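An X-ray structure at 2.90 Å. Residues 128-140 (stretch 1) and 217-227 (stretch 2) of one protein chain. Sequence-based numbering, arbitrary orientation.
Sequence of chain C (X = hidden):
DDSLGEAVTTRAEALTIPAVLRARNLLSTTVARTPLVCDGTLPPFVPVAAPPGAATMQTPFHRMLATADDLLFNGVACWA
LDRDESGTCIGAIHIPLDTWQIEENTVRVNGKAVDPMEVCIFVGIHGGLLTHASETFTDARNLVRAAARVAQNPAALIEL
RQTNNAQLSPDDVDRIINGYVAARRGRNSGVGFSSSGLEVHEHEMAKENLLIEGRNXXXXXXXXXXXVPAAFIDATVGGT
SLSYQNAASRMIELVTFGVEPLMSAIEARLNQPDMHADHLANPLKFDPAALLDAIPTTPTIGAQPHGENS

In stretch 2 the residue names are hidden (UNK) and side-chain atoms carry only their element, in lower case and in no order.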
# COMPACT_ATOMS: atom_id res chain seq x y z
N GLY C 128 17.37 40.57 1.58
CA GLY C 128 18.04 39.75 2.57
C GLY C 128 17.07 38.94 3.40
O GLY C 128 16.01 39.43 3.82
N LEU C 129 17.46 37.71 3.64
CA LEU C 129 16.66 36.81 4.43
C LEU C 129 16.45 37.31 5.86
O LEU C 129 15.47 36.96 6.50
CB LEU C 129 17.36 35.46 4.52
CG LEU C 129 17.46 34.77 3.18
CD1 LEU C 129 18.29 33.57 3.41
CD2 LEU C 129 16.07 34.42 2.63
N LEU C 130 17.39 38.08 6.37
CA LEU C 130 17.18 38.68 7.66
C LEU C 130 16.06 39.65 7.63
O LEU C 130 15.46 39.87 8.64
CB LEU C 130 18.42 39.39 8.16
CG LEU C 130 19.53 38.44 8.59
CD1 LEU C 130 20.68 39.26 9.03
CD2 LEU C 130 19.09 37.45 9.67
N THR C 131 15.74 40.26 6.52
CA THR C 131 14.49 41.00 6.51
C THR C 131 13.36 39.98 6.27
O THR C 131 12.45 39.83 7.05
CB THR C 131 14.49 42.13 5.45
OG1 THR C 131 15.24 43.23 5.95
CG2 THR C 131 13.12 42.59 5.19
N HIS C 132 13.42 39.26 5.17
CA HIS C 132 12.23 38.57 4.72
C HIS C 132 11.88 37.36 5.52
O HIS C 132 10.71 37.10 5.72
CB HIS C 132 12.36 38.16 3.28
CG HIS C 132 12.57 39.29 2.36
ND1 HIS C 132 11.73 40.38 2.30
CD2 HIS C 132 13.53 39.51 1.43
CE1 HIS C 132 12.16 41.22 1.38
NE2 HIS C 132 13.25 40.72 0.84
N ALA C 133 12.86 36.59 5.92
CA ALA C 133 12.57 35.26 6.42
C ALA C 133 12.73 35.24 7.92
O ALA C 133 12.87 34.16 8.52
CB ALA C 133 13.45 34.22 5.76
N SER C 134 12.73 36.40 8.54
CA SER C 134 13.03 36.42 9.95
C SER C 134 11.99 35.63 10.72
O SER C 134 12.32 34.81 11.54
CB SER C 134 13.13 37.85 10.44
OG SER C 134 12.60 37.95 11.71
N GLU C 135 10.73 35.87 10.44
CA GLU C 135 9.65 35.15 11.09
C GLU C 135 9.73 33.64 10.84
O GLU C 135 9.45 32.85 11.71
CB GLU C 135 8.34 35.67 10.53
CG GLU C 135 7.15 35.37 11.38
CD GLU C 135 5.81 35.77 10.71
OE1 GLU C 135 5.83 36.76 9.90
OE2 GLU C 135 4.76 35.05 10.97
N THR C 136 10.13 33.21 9.66
CA THR C 136 10.08 31.78 9.40
C THR C 136 11.25 31.12 10.07
O THR C 136 11.15 30.01 10.53
CB THR C 136 9.89 31.41 7.90
OG1 THR C 136 11.07 30.85 7.35
CG2 THR C 136 9.57 32.62 7.15
N PHE C 137 12.36 31.82 10.19
CA PHE C 137 13.48 31.31 11.02
C PHE C 137 13.14 31.23 12.50
O PHE C 137 13.64 30.36 13.18
CB PHE C 137 14.74 32.18 10.92
CG PHE C 137 15.33 32.28 9.56
CD1 PHE C 137 15.08 31.33 8.60
CD2 PHE C 137 16.18 33.30 9.25
CE1 PHE C 137 15.65 31.40 7.37
CE2 PHE C 137 16.73 33.39 8.03
CZ PHE C 137 16.45 32.44 7.08
N THR C 138 12.36 32.16 13.01
CA THR C 138 12.00 32.07 14.38
C THR C 138 11.15 30.85 14.57
O THR C 138 11.42 29.99 15.41
CB THR C 138 11.19 33.26 14.80
OG1 THR C 138 11.95 34.45 14.58
CG2 THR C 138 10.80 33.16 16.24
N ASP C 139 10.13 30.76 13.75
CA ASP C 139 9.29 29.61 13.76
C ASP C 139 10.09 28.32 13.62
O ASP C 139 9.81 27.35 14.27
CB ASP C 139 8.27 29.71 12.62
CG ASP C 139 7.43 28.39 12.42
OD1 ASP C 139 6.75 27.98 13.43
OD2 ASP C 139 7.43 27.79 11.27
N ALA C 140 11.09 28.32 12.76
CA ALA C 140 11.85 27.09 12.51
C ALA C 140 12.61 26.68 13.74
O ALA C 140 12.70 25.49 14.06
CB ALA C 140 12.79 27.26 11.38
N UNK C 217 7.72 20.99 7.66
CA UNK C 217 7.20 22.17 7.02
C UNK C 217 8.14 23.35 7.25
O UNK C 217 8.38 24.16 6.37
c UNK C 217 5.83 22.47 7.59
N UNK C 218 8.69 23.46 8.45
CA UNK C 218 9.57 24.57 8.73
C UNK C 218 10.76 24.45 7.79
O UNK C 218 11.20 25.43 7.17
c UNK C 218 10.00 24.60 10.18
N UNK C 219 11.25 23.23 7.63
CA UNK C 219 12.39 23.00 6.77
C UNK C 219 12.09 23.41 5.32
O UNK C 219 12.90 24.08 4.70
c UNK C 219 12.82 21.54 6.81
N UNK C 220 10.93 23.02 4.80
CA UNK C 220 10.60 23.31 3.42
C UNK C 220 10.53 24.84 3.26
O UNK C 220 10.93 25.40 2.25
c UNK C 220 8.69 23.10 1.69
c UNK C 220 9.44 21.11 2.97
c UNK C 220 9.27 22.61 3.02
N UNK C 221 10.01 25.53 4.26
CA UNK C 221 9.88 26.97 4.17
C UNK C 221 11.26 27.63 4.19
O UNK C 221 11.47 28.65 3.56
o UNK C 221 6.74 27.87 5.92
c UNK C 221 7.57 27.65 4.98
o UNK C 221 7.25 27.62 3.77
c UNK C 221 9.04 27.48 5.33
N UNK C 222 12.20 27.05 4.94
CA UNK C 222 13.57 27.55 4.88
C UNK C 222 14.13 27.32 3.49
O UNK C 222 14.79 28.19 2.91
c UNK C 222 14.11 27.23 7.26
c UNK C 222 14.50 26.85 5.87
c UNK C 222 15.96 27.19 5.57
N UNK C 223 13.87 26.15 2.94
CA UNK C 223 14.31 25.86 1.60
C UNK C 223 13.76 26.90 0.67
O UNK C 223 14.46 27.38 -0.17
c UNK C 223 13.88 24.51 1.18
N UNK C 224 12.50 27.25 0.82
CA UNK C 224 11.84 28.15 -0.11
C UNK C 224 12.42 29.53 -0.03
O UNK C 224 12.72 30.13 -1.02
n UNK C 224 5.57 24.71 -0.21
n UNK C 224 6.02 25.93 1.67
c UNK C 224 9.55 27.01 -0.19
c UNK C 224 8.18 27.16 0.38
c UNK C 224 10.37 28.21 0.24
n UNK C 224 7.30 26.18 -0.21
c UNK C 224 6.28 25.62 0.42
N UNK C 225 12.57 30.06 1.17
CA UNK C 225 13.20 31.35 1.34
C UNK C 225 14.62 31.39 0.78
O UNK C 225 15.10 32.41 0.34
c UNK C 225 13.21 31.69 2.78
N UNK C 226 15.32 30.30 0.79
CA UNK C 226 16.69 30.36 0.41
C UNK C 226 16.89 29.91 -1.01
O UNK C 226 18.02 29.78 -1.47
c UNK C 226 17.18 29.80 2.76
se UNK C 226 18.70 29.87 3.93
c UNK C 226 19.95 30.76 2.69
c UNK C 226 17.50 29.51 1.35
N UNK C 227 15.79 29.68 -1.72
CA UNK C 227 15.86 29.42 -3.13
C UNK C 227 16.60 28.13 -3.39
O UNK C 227 17.38 28.06 -4.34
c UNK C 227 15.96 30.86 -5.16
o UNK C 227 14.75 30.79 -5.31
n UNK C 227 16.79 31.27 -6.13
c UNK C 227 16.56 30.57 -3.84

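Position 217 carries a single side-chain carbon, directed sideways, its CB 6.7 Å from Asp 139 OD2, the nearest atom of stretch 1, and out of contact; it is Ala 217. Position 218 also has one carbon, its CB, which lies 3.9 Å from Ala 140 CA and 4.0 Å from Ala 140 CB, with Asp 139 OD2 at 4.2 Å. This is Ala 218, and its small side chain sits where the backbones come closest, the CA atoms of Ala 140 and Ala 218 being 5.1 Å apart. Position 219 again shows one carbon, turned away from stretch 1: Ala 219.

At position 220 one carbon carries two more, the branched three-carbon pattern of valine; Val 220 does not reach stretch 1. Position 221 has two carbons, the second bearing two oxygens. Two carbons ending in two oxygens make a short carboxylate, so the residue is Asp 221. Its CB is 4.4 Å from Thr 136 OG1, a contact without a hydrogen bond. Position 222 repeats the three-carbon branch and is Val 222. Its CG2 lies near the plane of the Phe 137 ring, at the edge, 4.4 Å from Phe 137 CD1, and is 4.3 Å from Ala 140 CB.

Position 223 has one carbon and makes no contact with stretch 1: Ala 223. Position 224 extends through three carbons to a nitrogen and then a carbon holding two further nitrogens, a guanidinium group that identifies Arg 224. It turns back along its own helix, where NH1 donates to Asp 221 OD1 at 3.0 Å within a salt bridge. Position 225 returns to a single carbon, with CB 3.9 Å from Ala 133 CB and 4.0 Å from Leu 129 CD2; it is Ala 225.

Position 226 has an unbranched chain of two carbons, selenium and a terminal carbon, which can only be selenomethionine, Met 226. Its CB points sideways, yet its end comes nearer, bringing CE to 3.3 Å from Leu 129 CD1. Position 227 has two carbons, the second bearing one oxygen and one nitrogen, the amide of Asn 227, beyond reach of stretch 1.

The contact is mainly apolar and has no hydrogen bond across it. Helices 134-140 and 217-225 run nearly antiparallel at 151°, so Ala 140 meets Ala 218 at one end and Ala 133 meets Ala 225 at the other. Alanine pairs allow close backbone approach there, while Val 222 packs against Phe 137 and Ala 140 between them. Leu 129 extends the packing to Met 226.

Stretch 2 217-227: AAAVDVARAMN
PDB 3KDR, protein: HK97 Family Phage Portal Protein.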